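Local atomic coordinates of pngf-ii (Elizabethkingia meningoseptica, PDB entry 4R4X), a protein that probably removes N-linked glycans from glycoproteins as a peptide:N-glycosidase, hydrolysing the amide bond between the innermost sugar and asparagine. Residues F233-Q238 with P327-I332. Residues are numbered along the deposited sequence; the frame is centred on the assembly and turned at random.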
loop_
_atom_site.group_PDB
_atom_site.type_symbol
_atom_site.label_atom_id
_atom_site.label_comp_id
_atom_site.label_asym_id
_atom_site.label_seq_id
_atom_site.Cartn_x
_atom_site.Cartn_y
_atom_site.Cartn_z
ATOM N N PHE A 233 4.285 1.681 0.017
ATOM C CA PHE A 233 3.331 1.353 1.050
ATOM C C PHE A 233 3.586 -0.084 1.523
ATOM O O PHE A 233 4.100 -0.928 0.771
ATOM C CB PHE A 233 1.887 1.418 0.518
ATOM C CG PHE A 233 1.376 2.802 0.254
ATOM C CD1 PHE A 233 1.794 3.508 -0.839
ATOM C CD2 PHE A 233 0.409 3.374 1.095
ATOM C CE1 PHE A 233 1.305 4.784 -1.085
ATOM C CE2 PHE A 233 -0.083 4.657 0.858
ATOM C CZ PHE A 233 0.381 5.362 -0.233
ATOM N N VAL A 234 3.224 -0.344 2.780
ATOM C CA VAL A 234 3.294 -1.669 3.344
ATOM C C VAL A 234 1.909 -2.028 3.808
ATOM O O VAL A 234 1.254 -1.204 4.452
ATOM C CB VAL A 234 4.312 -1.759 4.497
ATOM C CG1 VAL A 234 4.031 -0.733 5.599
ATOM C CG2 VAL A 234 4.347 -3.165 5.065
ATOM N N GLU A 235 1.466 -3.240 3.460
ATOM C CA GLU A 235 0.121 -3.719 3.814
ATOM C C GLU A 235 0.122 -5.070 4.519
ATOM O O GLU A 235 0.667 -6.058 4.019
ATOM C CB GLU A 235 -0.784 -3.795 2.590
ATOM C CG GLU A 235 -2.256 -4.092 2.940
ATOM C CD GLU A 235 -3.178 -3.934 1.731
ATOM O OE1 GLU A 235 -4.276 -3.368 1.868
ATOM O OE2 GLU A 235 -2.808 -4.389 0.631
ATOM N N LEU A 236 -0.518 -5.101 5.686
ATOM C CA LEU A 236 -0.614 -6.291 6.507
ATOM C C LEU A 236 -2.085 -6.612 6.737
ATOM O O LEU A 236 -2.908 -5.691 6.943
ATOM C CB LEU A 236 0.090 -6.057 7.852
ATOM C CG LEU A 236 0.089 -7.302 8.765
ATOM C CD1 LEU A 236 1.434 -7.543 9.411
ATOM C CD2 LEU A 236 -0.990 -7.213 9.810
ATOM N N LYS A 237 -2.415 -7.901 6.695
ATOM C CA LYS A 237 -3.757 -8.373 7.028
ATOM C C LYS A 237 -3.597 -9.360 8.167
ATOM O O LYS A 237 -2.656 -10.132 8.184
ATOM C CB LYS A 237 -4.423 -9.068 5.831
ATOM C CG LYS A 237 -4.489 -8.296 4.534
ATOM C CD LYS A 237 -5.317 -7.022 4.623
ATOM C CE LYS A 237 -5.365 -6.313 3.262
ATOM N NZ LYS A 237 -6.095 -7.130 2.245
ATOM N N GLN A 238 -4.482 -9.318 9.147
ATOM C CA GLN A 238 -4.310 -10.099 10.378
ATOM C C GLN A 238 -5.637 -10.676 10.847
ATOM O O GLN A 238 -6.672 -10.074 10.644
ATOM C CB GLN A 238 -3.731 -9.199 11.480
ATOM C CG GLN A 238 -3.665 -9.779 12.884
ATOM C CD GLN A 238 -4.942 -9.612 13.698
ATOM O OE1 GLN A 238 -5.735 -8.705 13.469
ATOM N NE2 GLN A 238 -5.132 -10.477 14.672
ATOM N N PRO A 327 -7.163 -5.107 8.420
ATOM C CA PRO A 327 -6.174 -4.610 7.494
ATOM C C PRO A 327 -5.450 -3.389 8.054
ATOM O O PRO A 327 -6.071 -2.552 8.723
ATOM C CB PRO A 327 -7.013 -4.197 6.312
ATOM C CG PRO A 327 -8.289 -3.689 6.939
ATOM C CD PRO A 327 -8.450 -4.415 8.244
ATOM N N TYR A 328 -4.155 -3.320 7.764
ATOM C CA TYR A 328 -3.311 -2.199 8.134
ATOM C C TYR A 328 -2.436 -1.837 6.941
ATOM O O TYR A 328 -1.713 -2.688 6.415
ATOM C CB TYR A 328 -2.393 -2.556 9.292
ATOM C CG TYR A 328 -3.010 -3.208 10.517
ATOM C CD1 TYR A 328 -3.221 -4.579 10.560
ATOM C CD2 TYR A 328 -3.313 -2.459 11.661
ATOM C CE1 TYR A 328 -3.718 -5.196 11.699
ATOM C CE2 TYR A 328 -3.832 -3.068 12.799
ATOM C CZ TYR A 328 -4.028 -4.436 12.807
ATOM O OH TYR A 328 -4.511 -5.079 13.930
ATOM N N ARG A 329 -2.462 -0.579 6.533
ATOM C CA ARG A 329 -1.615 -0.154 5.438
ATOM C C ARG A 329 -1.034 1.213 5.744
ATOM O O ARG A 329 -1.773 2.169 6.039
ATOM C CB ARG A 329 -2.389 -0.134 4.113
ATOM C CG ARG A 329 -1.505 0.045 2.869
ATOM C CD ARG A 329 -2.314 0.000 1.570
ATOM N NE ARG A 329 -1.477 -0.142 0.364
ATOM C CZ ARG A 329 -1.881 0.105 -0.884
ATOM N NH1 ARG A 329 -3.111 0.551 -1.127
ATOM N NH2 ARG A 329 -1.046 -0.070 -1.917
ATOM N N GLN A 330 0.288 1.296 5.644
ATOM C CA GLN A 330 1.014 2.527 5.921
ATOM C C GLN A 330 1.894 2.965 4.733
ATOM O O GLN A 330 2.586 2.149 4.103
ATOM C CB GLN A 330 1.912 2.329 7.129
ATOM C CG GLN A 330 2.669 3.609 7.514
ATOM C CD GLN A 330 3.097 3.663 8.953
ATOM O OE1 GLN A 330 4.226 4.089 9.297
ATOM N NE2 GLN A 330 2.233 3.259 9.804
ATOM N N ASP A 331 1.855 4.255 4.461
ATOM C CA ASP A 331 2.744 4.930 3.504
ATOM C C ASP A 331 4.116 5.002 4.159
ATOM O O ASP A 331 4.251 5.532 5.254
ATOM C CB ASP A 331 2.169 6.305 3.249
ATOM C CG ASP A 331 2.961 7.142 2.235
ATOM O OD1 ASP A 331 4.109 6.786 1.867
ATOM O OD2 ASP A 331 2.401 8.190 1.841
ATOM N N ILE A 332 5.127 4.441 3.514
ATOM C CA ILE A 332 6.485 4.463 4.049
ATOM C C ILE A 332 7.481 5.101 3.056
ATOM O O ILE A 332 8.674 4.780 3.080
ATOM C CB ILE A 332 6.957 3.041 4.432
ATOM C CG1 ILE A 332 6.706 2.044 3.307
ATOM C CG2 ILE A 332 6.266 2.559 5.696
ATOM C CD1 ILE A 332 7.413 0.717 3.559
#
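Phe233, Tyr328 and Arg329 bury the most surface where two antiparallel neighbours, 233-238 and 327-332, meet in the four-stranded sheet of a PNGase F-like beta-sandwich domain. Strand 326-331 forms an edge of that sheet within the chain, while strand 358-367 flanks 231-240 on its other side. Two hydrogen-bonded pairs, Val234 with Gln330 and Leu236 with Tyr328, join the backbones; the straightest of the four bonds runs from Leu236 N to Tyr328 O (2.8 Å, 174° at the hydrogen).

Phe233 shares its face with Glu235, Arg329 and Asp331. Asp331 CA lies over one face of its ring, toward the rim, in a CH-pi contact 4.1 Å from the centroid; the carboxylate, its OD1 hydrogen-bonded to Thr333 OG1 just beyond the strand, stacks at 23° to the ring. Arg329 crosses Phe233 at about a right angle. With CG anti to its backbone N (chi1 -169°) and the chain extended to NE, it brings NE within 3.7 Å of Phe233 CB, while NH2 is hydrogen-bonded to Ser365 OG on strand 358-367. Glu235 OE2 stays 4.5 Å from Arg329 NE, well out of the guanidinium plane, so only charge attraction is likely.

Tyr328 turns to the buried face with Val234 and Leu236, where Met300 of strand 297-303 packs against all three. The Tyr328 hydroxyl is hydrogen-bonded to Phe303 O, and its ring lies alongside Leu236, CD1 meeting Leu236 CD2 at 3.5 Å.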